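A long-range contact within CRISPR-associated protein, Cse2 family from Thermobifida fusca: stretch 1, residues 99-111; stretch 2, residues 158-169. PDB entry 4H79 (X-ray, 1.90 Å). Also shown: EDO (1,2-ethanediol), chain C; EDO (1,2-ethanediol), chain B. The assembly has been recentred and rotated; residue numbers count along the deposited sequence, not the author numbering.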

# COMPACT_ATOMS: atom_id res chain seq x y z
N GLN A 99 -6.55 7.26 -3.95
CA GLN A 99 -8.02 7.46 -4.13
C GLN A 99 -8.45 8.91 -4.44
O GLN A 99 -9.50 9.15 -5.03
CB GLN A 99 -8.78 6.95 -2.89
CG GLN A 99 -10.30 6.83 -3.11
CD GLN A 99 -10.63 5.74 -4.16
OE1 GLN A 99 -10.34 4.55 -3.95
NE2 GLN A 99 -11.21 6.13 -5.29
N GLN A 100 -7.59 9.89 -4.13
CA GLN A 100 -8.03 11.29 -4.13
C GLN A 100 -8.57 11.70 -5.52
O GLN A 100 -7.90 11.52 -6.56
CB GLN A 100 -6.87 12.23 -3.73
CG GLN A 100 -7.31 13.72 -3.77
CD GLN A 100 -6.16 14.66 -3.42
OE1 GLN A 100 -4.97 14.35 -3.67
NE2 GLN A 100 -6.49 15.84 -2.92
N SER A 101 -9.81 12.24 -5.50
CA SER A 101 -10.52 12.72 -6.69
C SER A 101 -10.78 11.62 -7.73
O SER A 101 -11.01 11.90 -8.90
CB SER A 101 -9.75 13.87 -7.39
OG SER A 101 -9.50 14.89 -6.45
N ARG A 102 -10.67 10.36 -7.33
CA ARG A 102 -11.03 9.28 -8.24
C ARG A 102 -12.41 8.88 -7.80
O ARG A 102 -12.59 8.12 -6.87
CB ARG A 102 -10.05 8.13 -8.16
CG ARG A 102 -8.64 8.41 -8.75
CD ARG A 102 -8.24 7.55 -9.99
NE ARG A 102 -9.00 8.07 -11.10
CZ ARG A 102 -8.56 8.96 -12.01
NH1 ARG A 102 -9.41 9.43 -12.92
NH2 ARG A 102 -7.29 9.35 -12.04
N ARG A 103 -13.40 9.46 -8.46
CA ARG A 103 -14.81 9.33 -8.09
C ARG A 103 -15.33 8.04 -8.75
O ARG A 103 -16.14 7.34 -8.17
CB ARG A 103 -15.62 10.58 -8.56
CG ARG A 103 -15.31 11.93 -7.89
CD ARG A 103 -14.68 11.75 -6.51
NE ARG A 103 -15.58 11.84 -5.34
CZ ARG A 103 -15.34 12.63 -4.29
NH1 ARG A 103 -14.25 13.39 -4.27
NH2 ARG A 103 -16.17 12.65 -3.25
N ASP A 104 -14.81 7.71 -9.93
CA ASP A 104 -15.37 6.64 -10.76
C ASP A 104 -15.06 5.22 -10.30
O ASP A 104 -15.90 4.35 -10.45
CB ASP A 104 -14.90 6.82 -12.18
CG ASP A 104 -14.82 8.27 -12.54
OD1 ASP A 104 -13.70 8.82 -12.52
OD2 ASP A 104 -15.91 8.86 -12.79
N ASP A 105 -13.89 4.99 -9.71
CA ASP A 105 -13.46 3.65 -9.48
C ASP A 105 -12.87 3.45 -8.07
O ASP A 105 -12.37 4.41 -7.46
CB ASP A 105 -12.40 3.33 -10.53
CG ASP A 105 -12.62 1.99 -11.18
OD1 ASP A 105 -13.12 1.05 -10.47
OD2 ASP A 105 -12.31 1.88 -12.39
N ARG A 106 -12.92 2.20 -7.56
CA ARG A 106 -12.22 1.87 -6.32
C ARG A 106 -10.72 1.62 -6.54
O ARG A 106 -10.34 0.72 -7.30
CB ARG A 106 -12.82 0.62 -5.68
CG ARG A 106 -14.35 0.76 -5.33
CD ARG A 106 -14.97 -0.60 -5.03
NE ARG A 106 -16.32 -0.43 -4.42
CZ ARG A 106 -17.49 -0.43 -5.09
NH1 ARG A 106 -17.54 -0.59 -6.41
NH2 ARG A 106 -18.62 -0.26 -4.43
N MET A 107 -9.89 2.37 -5.83
CA MET A 107 -8.40 2.22 -6.02
C MET A 107 -7.83 1.10 -5.18
O MET A 107 -6.72 0.61 -5.41
CB MET A 107 -7.65 3.52 -5.78
CG MET A 107 -7.97 4.59 -6.86
SD MET A 107 -7.49 3.97 -8.56
CE MET A 107 -9.00 3.43 -9.30
N HIS A 108 -8.61 0.62 -4.21
CA HIS A 108 -8.24 -0.60 -3.51
C HIS A 108 -9.10 -1.78 -4.02
O HIS A 108 -10.33 -1.77 -3.82
CB HIS A 108 -8.37 -0.43 -1.98
CG HIS A 108 -8.41 -1.74 -1.25
ND1 HIS A 108 -7.35 -2.64 -1.24
CD2 HIS A 108 -9.44 -2.33 -0.52
CE1 HIS A 108 -7.71 -3.76 -0.53
NE2 HIS A 108 -8.98 -3.59 -0.08
N GLN A 109 -8.48 -2.77 -4.67
CA GLN A 109 -9.19 -3.98 -5.15
C GLN A 109 -8.31 -5.15 -4.86
O GLN A 109 -7.10 -5.13 -5.19
CB GLN A 109 -9.52 -3.93 -6.66
CG GLN A 109 -10.53 -2.81 -6.95
CD GLN A 109 -10.92 -2.70 -8.43
OE1 GLN A 109 -11.05 -3.71 -9.08
NE2 GLN A 109 -11.14 -1.48 -8.94
N ARG A 110 -8.90 -6.20 -4.23
CA ARG A 110 -8.17 -7.40 -3.89
C ARG A 110 -7.62 -8.07 -5.13
O ARG A 110 -8.28 -8.08 -6.19
CB ARG A 110 -9.07 -8.44 -3.17
CG ARG A 110 -9.54 -8.00 -1.78
CD ARG A 110 -8.42 -7.70 -0.77
NE ARG A 110 -7.38 -8.72 -0.72
CZ ARG A 110 -7.59 -9.94 -0.28
NH1 ARG A 110 -8.77 -10.27 0.17
NH2 ARG A 110 -6.63 -10.81 -0.28
N GLY A 111 -6.43 -8.65 -4.99
CA GLY A 111 -5.86 -9.49 -6.07
C GLY A 111 -4.96 -8.69 -7.00
O GLY A 111 -4.30 -9.28 -7.84
N LEU A 158 0.18 5.13 -10.81
CA LEU A 158 -0.98 4.23 -10.89
C LEU A 158 -2.31 5.02 -10.84
O LEU A 158 -3.26 4.66 -11.55
CB LEU A 158 -0.98 3.20 -9.75
CG LEU A 158 0.20 2.24 -9.72
CD1 LEU A 158 0.06 1.31 -8.48
CD2 LEU A 158 0.25 1.37 -11.07
N ARG A 159 -2.38 6.03 -9.96
CA ARG A 159 -3.57 6.85 -9.87
C ARG A 159 -3.91 7.51 -11.18
O ARG A 159 -5.09 7.58 -11.57
CB ARG A 159 -3.38 7.94 -8.75
CG ARG A 159 -4.63 8.77 -8.60
CD ARG A 159 -4.42 10.07 -7.75
NE ARG A 159 -5.62 10.85 -8.00
CZ ARG A 159 -5.85 11.53 -9.12
NH1 ARG A 159 -4.87 11.65 -10.04
NH2 ARG A 159 -7.02 12.14 -9.27
N ARG A 160 -2.90 8.08 -11.86
CA ARG A 160 -3.12 8.81 -13.14
C ARG A 160 -3.76 7.88 -14.19
O ARG A 160 -4.59 8.32 -14.98
CB ARG A 160 -1.77 9.43 -13.66
CG ARG A 160 -1.91 10.36 -14.87
CD ARG A 160 -0.94 11.55 -14.76
NE ARG A 160 -1.39 12.71 -15.53
CZ ARG A 160 -1.09 12.92 -16.82
NH1 ARG A 160 -1.55 14.01 -17.45
NH2 ARG A 160 -0.32 12.03 -17.47
N ASP A 161 -3.43 6.59 -14.15
CA ASP A 161 -3.98 5.58 -15.09
C ASP A 161 -5.18 4.85 -14.49
O ASP A 161 -5.69 3.94 -15.09
CB ASP A 161 -2.88 4.57 -15.50
CG ASP A 161 -2.04 5.05 -16.68
OD1 ASP A 161 -1.90 6.32 -16.86
OD2 ASP A 161 -1.57 4.19 -17.46
N ALA A 162 -5.59 5.24 -13.27
CA ALA A 162 -6.75 4.66 -12.58
C ALA A 162 -6.57 3.15 -12.41
O ALA A 162 -7.53 2.38 -12.58
CB ALA A 162 -8.05 4.95 -13.39
N ILE A 163 -5.34 2.70 -12.14
CA ILE A 163 -5.08 1.28 -11.89
C ILE A 163 -5.15 1.04 -10.36
O ILE A 163 -4.35 1.66 -9.59
CB ILE A 163 -3.65 0.92 -12.39
CG1 ILE A 163 -3.55 1.18 -13.91
CG2 ILE A 163 -3.28 -0.58 -12.09
CD1 ILE A 163 -2.06 1.38 -14.38
N PRO A 164 -5.96 0.08 -9.92
CA PRO A 164 -6.13 -0.22 -8.51
C PRO A 164 -4.97 -1.05 -7.96
O PRO A 164 -4.18 -1.67 -8.71
CB PRO A 164 -7.43 -1.06 -8.51
CG PRO A 164 -7.42 -1.77 -9.81
CD PRO A 164 -6.81 -0.79 -10.78
N LEU A 165 -4.86 -1.11 -6.64
CA LEU A 165 -3.92 -1.96 -5.98
C LEU A 165 -4.60 -2.68 -4.77
O LEU A 165 -5.55 -2.18 -4.18
CB LEU A 165 -2.79 -1.06 -5.51
CG LEU A 165 -1.44 -1.51 -5.14
CD1 LEU A 165 -0.79 -2.27 -6.32
CD2 LEU A 165 -0.63 -0.20 -4.71
N ASP A 166 -4.10 -3.86 -4.42
CA ASP A 166 -4.60 -4.55 -3.21
C ASP A 166 -3.83 -4.05 -2.01
O ASP A 166 -2.65 -4.47 -1.76
CB ASP A 166 -4.41 -6.06 -3.37
CG ASP A 166 -4.95 -6.83 -2.19
OD1 ASP A 166 -5.05 -6.28 -1.04
OD2 ASP A 166 -5.25 -8.02 -2.45
N TYR A 167 -4.44 -3.10 -1.26
CA TYR A 167 -3.76 -2.51 -0.07
C TYR A 167 -3.57 -3.45 1.11
O TYR A 167 -2.60 -3.28 1.92
CB TYR A 167 -4.43 -1.20 0.36
CG TYR A 167 -3.91 -0.09 -0.57
CD1 TYR A 167 -2.69 0.61 -0.28
CD2 TYR A 167 -4.60 0.22 -1.77
CE1 TYR A 167 -2.21 1.58 -1.19
CE2 TYR A 167 -4.13 1.20 -2.69
CZ TYR A 167 -2.92 1.86 -2.39
OH TYR A 167 -2.41 2.83 -3.26
N GLY A 168 -4.45 -4.46 1.23
CA GLY A 168 -4.24 -5.57 2.26
C GLY A 168 -2.96 -6.33 1.94
O GLY A 168 -2.07 -6.56 2.80
N LEU A 169 -2.83 -6.71 0.66
CA LEU A 169 -1.60 -7.40 0.25
C LEU A 169 -0.37 -6.50 0.43
O LEU A 169 0.67 -6.94 0.97
CB LEU A 169 -1.69 -7.91 -1.18
CG LEU A 169 -0.44 -8.59 -1.78
CD1 LEU A 169 0.10 -9.78 -0.90
CD2 LEU A 169 -0.69 -9.03 -3.24
C1 EDO C . -11.68 -4.86 -2.36
O1 EDO C . -11.60 -5.77 -3.49
C2 EDO C . -12.90 -3.95 -2.50
O2 EDO C . -12.68 -3.17 -3.67
C1 EDO B . -5.37 -8.17 -11.93
O1 EDO B . -5.72 -8.89 -10.75
C2 EDO B . -4.32 -8.95 -12.70
O2 EDO B . -3.02 -8.64 -12.17

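Two arginines lie against each other where the stretches first meet. Arg 102 NH2 sits over one face of the Arg 159 guanidinium, 3.9 Å from Arg 159 NH1, although both groups carry positive charge. Each donates to a backbone carbonyl of the other stretch. Arg 159, extended with its first three chi angles in t, reaches from the end of its helix to Gln 100 O, to which it donates two hydrogen bonds, from NE at 2.8 Å and from NH2 at 2.9 Å. Arg 102 NH2 in turn donates to Arg 159 O at 2.9 Å. Arg 159 O also accepts from Ala 162 N (2.9 Å), one of the two bonds of the Schellman motif that closes the helix. The small methyl of Ala 162 lies over one face of the Arg 102 guanidinium, with CB 4.0 Å from Arg 102 NE.

The type II turn from Gln 99 to Arg 102 places Gln 100 O within reach of Arg 159. Gln 99, buried and pointing away from the second stretch, braces the loop from within, its amide both donor and acceptor: its NE2 donates to Arg 102 O (2.9 Å) and Asp 105 O (3.0 Å), while its OE1 accepts from Met 107 N (2.9 Å).

The backbones run together through a single beta bridge between His 108 and Leu 165. Leu 165 N donates to Met 107 O at 2.8 Å, and Gln 109 N donates to Leu 165 O at 3.0 Å. Pro 164, which has no NH to satisfy, packs its CB 3.6 Å from Arg 106 O. The flexible side chain of Met 107 is buried beside it, bringing CE to 3.7 Å from Ala 162 O.

A second helix starts at the far end. His 108 ND1 accepts from Tyr 167 N at 2.9 Å, at the edge of the imidazole, so a side chain supplies the acceptor for a first-turn amide. Asp 166 occupies the N-cap position and uses both carboxylate oxygens: OD1 accepts from Leu 169 N at 2.8 Å, capping the helix, while OD2 takes the salt bridge from Arg 110 NE at 2.8 Å and a hydrogen bond from Gly 111 N at 2.9 Å. Arg 110 starts away from the second stretch, but its chain, with chi1 to chi3 all m, folds back to the carboxylate. Gly 111 has positive phi, where a CB would jam against the preceding carbonyl. Altogether, 750 Å² is buried, counting both sides.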